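Adenylyl-sulfate kinase 1, chloroplastic (Arabidopsis thaliana, PDB 3UIE) catalyses the ATP-dependent phosphorylation of adenosine 5'-phosphosulfate to 3'-phosphoadenylyl sulfate, the activated form of sulfate, and is required for glucosinolate production and plant reproduction. Local coordinates at residues 38-49 with 98-106; 124-132 with 165-175. All blocks are in the same frame, centred on the assembly; numbering follows the deposited sequence. Where two conformers were deposited one is given.

Contact 1. Residues 38-49 with 98-106; sequences KSTLACALNQML and IICIASLIS. With MG (magnesium ion), chain F; ANP (phosphoaminophosphonic acid-adenylate ester), chain E; ADX (adenosine-5'-phosphosulfate), chain D.
Helix 38-49 lies over strand 99-103 with its axis 8.5 Å from that of the strand, the two running nearly antiparallel at 165°, and K38 faces S103 at the end beside the nucleotides. At the far end L49 CD1 rests on I99 CG2. I101 fills the middle with two branches: CG2 meets A42 CB at 3.7 Å, and CD1, at the end of the other branch, lies against L45 CD2. Nearer the ligands the packing turns polar. S103 OG, set opposite its own backbone N (chi1 170°), sits 3.2 Å from K38 CB; in the conformer given it is hydrogen-bonded to D60 and to a water on the magnesium ion. S39 OG binds that ion directly at 2.2 Å and is also hydrogen-bonded to D60, consistent with this carboxylate, one shell out from the metal, fixing S39 OG on the ion. Two oxygens of the ATP analogue and three waters complete the six ligands of the magnesium.

The K38 side chain runs past L104 O and then bends at its third and fourth torsions, which brings NZ round to the phosphates. There K38 NZ bonds ANP O3G at 2.6 Å and ANP O2B at 2.7 Å, bridging the gamma and beta groups, while G32 O takes a further bond. An alanine here would probably leave the beta and gamma phosphates without their bridging positive charge and the gamma group freer to turn. I105 stands between the two nucleotides, its CG1 3.6 Å from ANP O3G, and its backbone N, with that of S106, holds the phosphosulfate of APS. A Walker A lysine and serine at the start of a helix, facing the end of a neighbouring parallel strand, are the hallmark of the P-loop kinase active site, here placing donor and acceptor nucleotides together.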
loop_
_atom_site.group_PDB
_atom_site.type_symbol
_atom_site.label_atom_id
_atom_site.label_comp_id
_atom_site.label_asym_id
_atom_site.label_seq_id
_atom_site.Cartn_x
_atom_site.Cartn_y
_atom_site.Cartn_z
ATOM N N LYS A 38 9.689 16.442 8.818
ATOM C CA LYS A 38 9.092 15.108 8.784
ATOM C C LYS A 38 9.856 14.140 7.860
ATOM O O LYS A 38 10.181 13.014 8.252
ATOM C CB LYS A 38 7.621 15.186 8.352
ATOM C CG LYS A 38 6.719 16.018 9.269
ATOM C CD LYS A 38 5.308 16.095 8.667
ATOM C CE LYS A 38 5.302 16.663 7.244
ATOM N NZ LYS A 38 5.598 18.142 7.216
ATOM N N SER A 39 10.144 14.579 6.640
ATOM C CA SER A 39 10.804 13.710 5.660
ATOM C C SER A 39 12.244 13.413 6.067
ATOM O O SER A 39 12.757 12.298 5.869
ATOM C CB SER A 39 10.752 14.334 4.254
ATOM O OG SER A 39 9.404 14.383 3.819
ATOM N N THR A 40 12.893 14.413 6.642
ATOM C CA THR A 40 14.266 14.253 7.082
ATOM C C THR A 40 14.349 13.212 8.200
ATOM O O THR A 40 15.234 12.345 8.208
ATOM C CB THR A 40 14.839 15.581 7.540
ATOM O OG1 THR A 40 14.866 16.479 6.422
ATOM C CG2 THR A 40 16.234 15.378 8.067
ATOM N N LEU A 41 13.420 13.303 9.140
ATOM C CA LEU A 41 13.310 12.308 10.202
ATOM C C LEU A 41 12.956 10.924 9.631
ATOM O O LEU A 41 13.546 9.912 10.017
ATOM C CB LEU A 41 12.263 12.731 11.225
ATOM C CG LEU A 41 11.973 11.579 12.195
ATOM C CD1 LEU A 41 13.159 11.340 13.121
ATOM C CD2 LEU A 41 10.699 11.824 12.967
ATOM N N ALA A 42 11.995 10.874 8.717
ATOM C CA ALA A 42 11.623 9.584 8.127
ATOM C C ALA A 42 12.821 8.875 7.480
ATOM O O ALA A 42 13.002 7.681 7.653
ATOM C CB ALA A 42 10.476 9.743 7.123
ATOM N N CYS A 43 13.619 9.618 6.728
ATOM C CA CYS A 43 14.807 9.054 6.100
ATOM C C CYS A 43 15.798 8.560 7.143
ATOM O O CYS A 43 16.257 7.424 7.075
ATOM C CB CYS A 43 15.476 10.068 5.162
ATOM S SG CYS A 43 14.546 10.429 3.642
ATOM N N ALA A 44 16.127 9.411 8.118
ATOM C CA ALA A 44 17.093 9.032 9.148
ATOM C C ALA A 44 16.647 7.745 9.844
ATOM O O ALA A 44 17.454 6.844 10.074
ATOM C CB ALA A 44 17.285 10.167 10.175
ATOM N N LEU A 45 15.360 7.665 10.166
ATOM C CA LEU A 45 14.796 6.488 10.817
ATOM C C LEU A 45 14.932 5.240 9.941
ATOM O O LEU A 45 15.365 4.181 10.400
ATOM C CB LEU A 45 13.323 6.749 11.169
ATOM C CG LEU A 45 12.490 5.653 11.817
ATOM C CD1 LEU A 45 13.148 5.153 13.108
ATOM C CD2 LEU A 45 11.087 6.189 12.105
ATOM N N ASN A 46 14.572 5.373 8.670
ATOM C CA ASN A 46 14.648 4.265 7.726
ATOM C C ASN A 46 16.090 3.779 7.617
ATOM O O ASN A 46 16.357 2.584 7.652
ATOM C CB ASN A 46 14.143 4.751 6.374
ATOM C CG ASN A 46 13.971 3.627 5.351
ATOM O OD1 ASN A 46 14.038 2.450 5.677
ATOM N ND2 ASN A 46 13.742 4.009 4.114
ATOM N N GLN A 47 17.025 4.715 7.521
ATOM C CA GLN A 47 18.425 4.346 7.389
ATOM C C GLN A 47 18.889 3.539 8.600
ATOM O O GLN A 47 19.584 2.533 8.468
ATOM C CB GLN A 47 19.279 5.604 7.251
ATOM C CG GLN A 47 20.754 5.335 7.352
ATOM C CD GLN A 47 21.331 4.805 6.060
ATOM O OE1 GLN A 47 20.613 4.619 5.075
ATOM N NE2 GLN A 47 22.637 4.563 6.053
ATOM N N MET A 48 18.498 4.003 9.782
ATOM C CA MET A 48 18.928 3.400 11.040
ATOM C C MET A 48 18.302 2.011 11.209
ATOM O O MET A 48 18.971 1.061 11.629
ATOM C CB MET A 48 18.528 4.323 12.198
ATOM C CG MET A 48 19.019 3.913 13.566
ATOM S SD MET A 48 18.687 5.260 14.754
ATOM C CE MET A 48 19.666 6.562 14.034
ATOM N N LEU A 49 17.024 1.883 10.867
ATOM C CA LEU A 49 16.349 0.599 11.006
ATOM C C LEU A 49 16.878 -0.404 9.987
ATOM O O LEU A 49 17.086 -1.573 10.300
ATOM C CB LEU A 49 14.837 0.763 10.846
ATOM C CG LEU A 49 14.177 1.433 12.051
ATOM C CD1 LEU A 49 12.750 1.840 11.715
ATOM C CD2 LEU A 49 14.222 0.521 13.275
ATOM N N ILE A 98 5.551 -4.833 7.812
ATOM C CA ILE A 98 6.487 -3.746 7.541
ATOM C C ILE A 98 6.340 -2.637 8.583
ATOM O O ILE A 98 5.241 -2.384 9.054
ATOM C CB ILE A 98 6.170 -3.129 6.157
ATOM C CG1 ILE A 98 6.216 -4.201 5.066
ATOM C CG2 ILE A 98 7.102 -1.976 5.853
ATOM C CD1 ILE A 98 7.552 -4.818 4.901
ATOM N N ILE A 99 7.451 -1.987 8.933
ATOM C CA ILE A 99 7.415 -0.763 9.726
ATOM C C ILE A 99 7.153 0.363 8.746
ATOM O O ILE A 99 8.041 0.787 8.005
ATOM C CB ILE A 99 8.738 -0.543 10.479
ATOM C CG1 ILE A 99 8.952 -1.694 11.473
ATOM C CG2 ILE A 99 8.740 0.824 11.224
ATOM C CD1 ILE A 99 10.388 -1.871 11.949
ATOM N N CYS A 100 5.907 0.816 8.714
ATOM C CA CYS A 100 5.494 1.801 7.721
ATOM C C CYS A 100 5.580 3.206 8.295
ATOM O O CYS A 100 4.921 3.507 9.288
ATOM C CB CYS A 100 4.052 1.510 7.269
ATOM S SG CYS A 100 3.500 2.581 5.928
ATOM N N ILE A 101 6.401 4.059 7.678
ATOM C CA ILE A 101 6.581 5.420 8.160
ATOM C C ILE A 101 5.799 6.369 7.265
ATOM O O ILE A 101 6.111 6.505 6.090
ATOM C CB ILE A 101 8.062 5.818 8.117
ATOM C CG1 ILE A 101 8.902 4.811 8.918
ATOM C CG2 ILE A 101 8.248 7.268 8.640
ATOM C CD1 ILE A 101 10.392 4.892 8.609
ATOM N N ALA A 102 4.757 6.988 7.810
ATOM C CA ALA A 102 3.962 7.920 7.024
ATOM C C ALA A 102 4.377 9.334 7.370
ATOM O O ALA A 102 4.370 9.722 8.532
ATOM C CB ALA A 102 2.469 7.708 7.286
ATOM N N SER A 103 4.757 10.104 6.362
ATOM C CA SER A 103 5.257 11.464 6.573
ATOM C C SER A 103 4.417 12.454 5.779
ATOM O O SER A 103 4.697 12.691 4.615
ATOM C CB SER A 103 6.726 11.544 6.138
ATOM O OG SER A 103 7.218 12.881 6.105
ATOM N N LEU A 104 3.373 12.989 6.399
ATOM C CA LEU A 104 2.411 13.862 5.739
ATOM C C LEU A 104 2.121 14.984 6.711
ATOM O O LEU A 104 2.116 14.754 7.921
ATOM C CB LEU A 104 1.095 13.112 5.540
ATOM C CG LEU A 104 0.626 12.352 4.311
ATOM C CD1 LEU A 104 1.439 11.088 4.090
ATOM C CD2 LEU A 104 -0.842 12.010 4.520
ATOM N N ILE A 105 1.861 16.189 6.205
ATOM C CA ILE A 105 1.464 17.286 7.093
ATOM C C ILE A 105 0.296 16.849 7.969
ATOM O O ILE A 105 0.297 17.073 9.179
ATOM C CB ILE A 105 1.102 18.573 6.311
ATOM C CG1 ILE A 105 2.330 19.098 5.567
ATOM C CG2 ILE A 105 0.555 19.649 7.265
ATOM C CD1 ILE A 105 2.051 20.322 4.693
ATOM N N SER A 106 -0.687 16.203 7.343
ATOM C CA SER A 106 -1.876 15.666 8.028
ATOM C C SER A 106 -2.383 16.576 9.143
ATOM O O SER A 106 -2.342 16.215 10.315
ATOM C CB SER A 106 -1.627 14.239 8.542
ATOM O OG SER A 106 -0.385 14.125 9.218
HETATM MG MG MG F . 8.475 16.372 3.376
HETATM P PG ANP E . 7.016 19.174 3.928
HETATM O O1G ANP E . 6.685 20.471 3.031
HETATM O O2G ANP E . 7.384 18.073 2.928
HETATM O O3G ANP E . 5.804 18.802 4.750
HETATM P PB ANP E . 8.962 18.403 5.989
HETATM O O1B ANP E . 9.292 17.043 5.278
HETATM O O2B ANP E . 8.235 18.365 7.355
HETATM N N3B ANP E . 8.418 19.508 4.806
HETATM P PA ANP E . 11.844 18.459 5.568
HETATM O O1A ANP E . 11.849 18.524 4.081
HETATM O O2A ANP E . 12.207 17.115 6.110
HETATM O O3A ANP E . 10.459 19.005 6.068
HETATM O "O5'" ANP E . 12.841 19.519 6.180
HETATM C "C5'" ANP E . 12.791 20.867 5.860
HETATM C "C4'" ANP E . 14.035 21.548 5.981
HETATM O "O4'" ANP E . 14.441 21.609 7.384
HETATM C "C3'" ANP E . 15.041 20.757 5.264
HETATM O "O3'" ANP E . 15.759 21.590 4.379
HETATM C "C2'" ANP E . 15.922 20.197 6.280
HETATM O "O2'" ANP E . 17.270 20.343 5.931
HETATM C "C1'" ANP E . 15.659 20.969 7.517
HETATM N N9 ANP E . 15.682 20.067 8.677
HETATM C C8 ANP E . 15.076 18.872 8.715
HETATM N N7 ANP E . 15.308 18.341 9.907
HETATM C C5 ANP E . 16.066 19.192 10.624
HETATM C C6 ANP E . 16.594 19.132 11.906
HETATM N N6 ANP E . 16.353 17.959 12.734
HETATM N N1 ANP E . 17.324 20.168 12.345
HETATM C C2 ANP E . 17.540 21.241 11.561
HETATM N N3 ANP E . 17.054 21.327 10.329
HETATM C C4 ANP E . 16.312 20.310 9.835
HETATM S SB ADX D . -1.617 17.034 3.640
HETATM O O1B ADX D . -2.593 16.613 2.675
HETATM O O2B ADX D . -2.161 18.189 4.390
HETATM O O3B ADX D . -1.312 15.961 4.609
HETATM P PA ADX D . 0.776 16.581 2.302
HETATM O O1A ADX D . 0.160 15.405 1.591
HETATM O O2A ADX D . 1.851 16.154 3.289
HETATM O O3A ADX D . -0.350 17.497 2.964
HETATM O "O5'" ADX D . 1.418 17.500 1.193
HETATM C "C5'" ADX D . 2.286 18.527 1.566
HETATM C "C4'" ADX D . 3.218 18.957 0.558
HETATM O "O4'" ADX D . 2.502 19.543 -0.524
HETATM C "C3'" ADX D . 4.099 20.006 1.133
HETATM O "O3'" ADX D . 5.424 19.598 0.994
HETATM C "C2'" ADX D . 3.946 21.144 0.322
HETATM O "O2'" ADX D . 5.153 21.285 -0.349
HETATM C "C1'" ADX D . 2.919 20.862 -0.703
HETATM N N9 ADX D . 1.849 21.823 -0.682
HETATM C C8 ADX D . 1.303 22.424 -1.765
HETATM N N7 ADX D . 0.277 23.195 -1.363
HETATM C C5 ADX D . 0.172 23.083 -0.022
HETATM C C6 ADX D . -0.686 23.644 0.945
HETATM N N6 ADX D . -1.729 24.532 0.542
HETATM N N1 ADX D . -0.522 23.333 2.255
HETATM C C2 ADX D . 0.452 22.489 2.635
HETATM N N3 ADX D . 1.291 21.933 1.732
HETATM C C4 ADX D . 1.174 22.205 0.414
HETATM O O HOH W 1 6.703 15.204 4.166
HETATM O O HOH W 2 10.175 17.039 2.524
HETATM O O HOH W 3 7.964 15.610 1.517
#

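Contact 2. Residues 124-132 with 165-175; sequences FVEVFMDVP and PPLNCEISLGR
E126 O accepts two backbone amides from segment 165-175: I171 N at 3.2 Å, tilted 16° from the carbonyl plane, and E170 N in a weak, bent bond. The E170 side chain returns the grip, folding back at chi2 (71°) to bring OE1 within 2.8 Å of E126 N, which meets the carboxylate from above its plane. Beyond this pair the strands 124-129 and 171-173 run parallel, and F128 bonds both ways, its N to I171 O and its O to L173 N. D130 N then closes on L173 O at 2.7 Å.

On one face of the sheet V127 CG1 packs against L173 CD1 at 3.6 Å, and M129 bends its chain so that SD touches the same methyl. L41 of helix 38-51 lies over this group. On the other face the F128 ring receives P166 CD as a CH-pi contact, 3.8 Å from the ring centroid and close to the normal, while D130 CA lies over the opposite face. P165 CB approaches the far end of the ring at CZ, and C169 SG lies against F128 CB. P166 also carries the E126 carboxylate along its CB and CG.

At the end D130 meets the poorly ordered R175 in a salt bridge: R175 NH2 reaches D130 OD1 at 3.2 Å, in the plane of the guanidinium but from above that of the carboxylate, and NE makes a weak bond to OD2. E126 and E170 might be expected to repel, with OE1 atoms 4.7 Å apart, but R112 and R116 pair with E126 and R116 also with E170. The chemistry therefore implies two ionic ends: a carboxylate pair probably kept charged by arginines of helix 109-117, and a looser salt bridge at D130, with backbone hydrogen bonds and mostly apolar side chains between them.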
loop_
_atom_site.group_PDB
_atom_site.type_symbol
_atom_site.label_atom_id
_atom_site.label_comp_id
_atom_site.label_asym_id
_atom_site.label_seq_id
_atom_site.Cartn_x
_atom_site.Cartn_y
_atom_site.Cartn_z
ATOM N N PHE A 124 -0.062 1.921 16.151
ATOM C CA PHE A 124 -0.023 3.247 15.548
ATOM C C PHE A 124 0.757 4.180 16.462
ATOM O O PHE A 124 0.341 4.451 17.585
ATOM C CB PHE A 124 -1.446 3.760 15.346
ATOM C CG PHE A 124 -1.537 5.062 14.604
ATOM C CD1 PHE A 124 -1.690 5.065 13.230
ATOM C CD2 PHE A 124 -1.508 6.280 15.281
ATOM C CE1 PHE A 124 -1.806 6.240 12.529
ATOM C CE2 PHE A 124 -1.625 7.469 14.582
ATOM C CZ PHE A 124 -1.776 7.438 13.191
ATOM N N VAL A 125 1.906 4.644 15.988
ATOM C CA VAL A 125 2.784 5.484 16.784
ATOM C C VAL A 125 2.786 6.873 16.192
ATOM O O VAL A 125 3.410 7.110 15.159
ATOM C CB VAL A 125 4.218 4.940 16.785
ATOM C CG1 VAL A 125 5.122 5.803 17.691
ATOM C CG2 VAL A 125 4.217 3.469 17.227
ATOM N N GLU A 126 2.087 7.795 16.846
ATOM C CA GLU A 126 1.974 9.155 16.331
ATOM C C GLU A 126 3.182 9.971 16.767
ATOM O O GLU A 126 3.453 10.109 17.957
ATOM C CB GLU A 126 0.675 9.786 16.830
ATOM C CG GLU A 126 0.292 11.088 16.156
ATOM C CD GLU A 126 -1.107 11.532 16.540
ATOM O OE1 GLU A 126 -1.642 10.995 17.532
ATOM O OE2 GLU A 126 -1.675 12.406 15.844
ATOM N N VAL A 127 3.892 10.523 15.794
ATOM C CA VAL A 127 5.129 11.247 16.033
ATOM C C VAL A 127 4.944 12.702 15.610
ATOM O O VAL A 127 4.679 12.973 14.446
ATOM C CB VAL A 127 6.296 10.608 15.235
ATOM C CG1 VAL A 127 7.574 11.406 15.409
ATOM C CG2 VAL A 127 6.492 9.157 15.671
ATOM N N PHE A 128 5.035 13.630 16.570
ATOM C CA PHE A 128 4.791 15.043 16.294
ATOM C C PHE A 128 6.120 15.763 16.124
ATOM O O PHE A 128 6.949 15.772 17.038
ATOM C CB PHE A 128 4.002 15.675 17.462
ATOM C CG PHE A 128 3.687 17.146 17.290
ATOM C CD1 PHE A 128 3.465 17.701 16.038
ATOM C CD2 PHE A 128 3.612 17.976 18.404
ATOM C CE1 PHE A 128 3.169 19.051 15.902
ATOM C CE2 PHE A 128 3.327 19.329 18.271
ATOM C CZ PHE A 128 3.106 19.870 17.014
ATOM N N MET A 129 6.322 16.372 14.955
ATOM C CA MET A 129 7.454 17.263 14.761
ATOM C C MET A 129 7.095 18.630 15.351
ATOM O O MET A 129 6.530 19.496 14.672
ATOM C CB MET A 129 7.808 17.389 13.282
ATOM C CG MET A 129 8.093 16.037 12.581
ATOM S SD MET A 129 9.268 14.989 13.483
ATOM C CE MET A 129 10.786 15.915 13.247
ATOM N N ASP A 130 7.421 18.807 16.624
ATOM C CA ASP A 130 7.006 19.975 17.391
ATOM C C ASP A 130 7.937 21.159 17.115
ATOM O O ASP A 130 8.707 21.562 17.976
ATOM C CB ASP A 130 7.026 19.613 18.879
ATOM C CG ASP A 130 6.432 20.697 19.765
ATOM O OD1 ASP A 130 5.805 21.646 19.240
ATOM O OD2 ASP A 130 6.597 20.582 20.996
ATOM N N VAL A 131 7.847 21.703 15.907
ATOM C CA VAL A 131 8.679 22.809 15.477
ATOM C C VAL A 131 7.765 23.981 15.160
ATOM O O VAL A 131 6.873 23.865 14.328
ATOM C CB VAL A 131 9.479 22.429 14.212
ATOM C CG1 VAL A 131 10.396 23.575 13.785
ATOM C CG2 VAL A 131 10.278 21.150 14.464
ATOM N N PRO A 132 7.983 25.118 15.830
ATOM C CA PRO A 132 7.072 26.260 15.704
ATOM C C PRO A 132 7.032 26.828 14.289
ATOM O O PRO A 132 8.013 26.737 13.556
ATOM C CB PRO A 132 7.656 27.288 16.684
ATOM C CG PRO A 132 9.103 26.938 16.789
ATOM C CD PRO A 132 9.187 25.437 16.615
ATOM N N PRO A 165 -2.302 20.333 16.326
ATOM C CA PRO A 165 -1.326 19.399 16.895
ATOM C C PRO A 165 -1.974 18.225 17.632
ATOM O O PRO A 165 -3.092 18.334 18.132
ATOM C CB PRO A 165 -0.536 20.277 17.872
ATOM C CG PRO A 165 -1.472 21.364 18.225
ATOM C CD PRO A 165 -2.230 21.656 16.964
ATOM N N PRO A 166 -1.267 17.092 17.690
ATOM C CA PRO A 166 -1.765 15.933 18.427
ATOM C C PRO A 166 -1.875 16.276 19.908
ATOM O O PRO A 166 -1.038 17.001 20.427
ATOM C CB PRO A 166 -0.669 14.884 18.218
ATOM C CG PRO A 166 0.042 15.314 16.980
ATOM C CD PRO A 166 0.012 16.816 17.012
ATOM N N LEU A 167 -2.900 15.751 20.559
ATOM C CA LEU A 167 -3.136 16.020 21.974
ATOM C C LEU A 167 -2.478 14.964 22.844
ATOM O O LEU A 167 -2.211 15.194 24.014
ATOM C CB LEU A 167 -4.635 16.055 22.259
ATOM C CG LEU A 167 -5.421 17.086 21.457
ATOM C CD1 LEU A 167 -6.881 17.073 21.855
ATOM C CD2 LEU A 167 -4.816 18.460 21.640
ATOM N N ASN A 168 -2.216 13.794 22.274
ATOM C CA ASN A 168 -1.693 12.704 23.076
ATOM C C ASN A 168 -0.813 11.767 22.272
ATOM O O ASN A 168 -1.065 10.566 22.212
ATOM C CB ASN A 168 -2.846 11.915 23.702
ATOM C CG ASN A 168 -2.399 11.097 24.891
ATOM O OD1 ASN A 168 -1.426 11.449 25.561
ATOM N ND2 ASN A 168 -3.095 9.993 25.155
ATOM N N CYS A 169 0.217 12.310 21.643
ATOM C CA CYS A 169 1.002 11.477 20.730
ATOM C C CYS A 169 2.021 10.673 21.517
ATOM O O CYS A 169 2.354 11.026 22.656
ATOM C CB CYS A 169 1.677 12.327 19.662
ATOM S SG CYS A 169 2.836 13.516 20.293
ATOM N N GLU A 170 2.497 9.589 20.913
ATOM C CA GLU A 170 3.446 8.690 21.552
ATOM C C GLU A 170 4.826 9.336 21.645
ATOM O O GLU A 170 5.553 9.120 22.610
ATOM C CB GLU A 170 3.549 7.380 20.759
ATOM C CG GLU A 170 2.413 6.391 20.988
ATOM C CD GLU A 170 1.087 6.821 20.389
ATOM O OE1 GLU A 170 1.081 7.655 19.465
ATOM O OE2 GLU A 170 0.035 6.313 20.839
ATOM N N ILE A 171 5.191 10.117 20.633
ATOM C CA ILE A 171 6.516 10.721 20.593
ATOM C C ILE A 171 6.431 12.150 20.084
ATOM O O ILE A 171 5.772 12.410 19.082
ATOM C CB ILE A 171 7.467 9.939 19.650
ATOM C CG1 ILE A 171 7.525 8.467 20.027
ATOM C CG2 ILE A 171 8.879 10.523 19.695
ATOM C CD1 ILE A 171 8.414 7.642 19.062
ATOM N N SER A 172 7.060 13.081 20.798
ATOM C CA SER A 172 7.175 14.456 20.326
ATOM C C SER A 172 8.643 14.783 20.081
ATOM O O SER A 172 9.484 14.534 20.937
ATOM C CB SER A 172 6.587 15.433 21.348
ATOM O OG SER A 172 6.533 16.741 20.813
ATOM N N LEU A 173 8.946 15.350 18.916
ATOM C CA LEU A 173 10.336 15.618 18.537
ATOM C C LEU A 173 10.557 17.071 18.172
ATOM O O LEU A 173 9.625 17.768 17.772
ATOM C CB LEU A 173 10.750 14.735 17.347
ATOM C CG LEU A 173 10.677 13.218 17.524
ATOM C CD1 LEU A 173 10.915 12.557 16.168
ATOM C CD2 LEU A 173 11.706 12.755 18.522
ATOM N N GLY A 174 11.799 17.529 18.317
ATOM C CA GLY A 174 12.198 18.787 17.713
ATOM C C GLY A 174 12.027 20.000 18.603
ATOM O O GLY A 174 12.518 21.080 18.273
ATOM N N ARG A 175 11.317 19.834 19.713
ATOM C CA ARG A 175 11.159 20.920 20.674
ATOM C C ARG A 175 12.432 21.006 21.503
ATOM O O ARG A 175 12.754 20.097 22.275
ATOM C CB ARG A 175 9.930 20.704 21.560
ATOM C CG ARG A 175 9.733 21.750 22.651
ATOM C CD ARG A 175 9.612 23.157 22.089
ATOM N NE ARG A 175 8.474 23.311 21.191
ATOM C CZ ARG A 175 8.031 24.483 20.751
ATOM N NH1 ARG A 175 8.626 25.605 21.142
ATOM N NH2 ARG A 175 6.989 24.534 19.929
HETATM O O HOH W 4 -2.911 12.184 19.827
#

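Overall arrangement
Contact 1 closes along the chain before contact 2 opens, and their centres lie 13 Å apart on the same five-stranded parallel sheet, ordered 56-60, 99-103, 26-31, 124-129, 171-173. Strand 26-31 separates strand 99-103 of contact 1 from the pair in contact 2, whose 171-173 is the outermost strand on that side within this chain. Helix 38-51 spans that gap: L41 CD2 packs on L173 CD1 at 3.3 Å and on M129 SD, and K38 CG touches M129 CG. One helix thus joins both contacts within the kinase domain, so the phosphate-binding start of the P-loop helix rests on the strands of contact 2 as well as on strand 99-103.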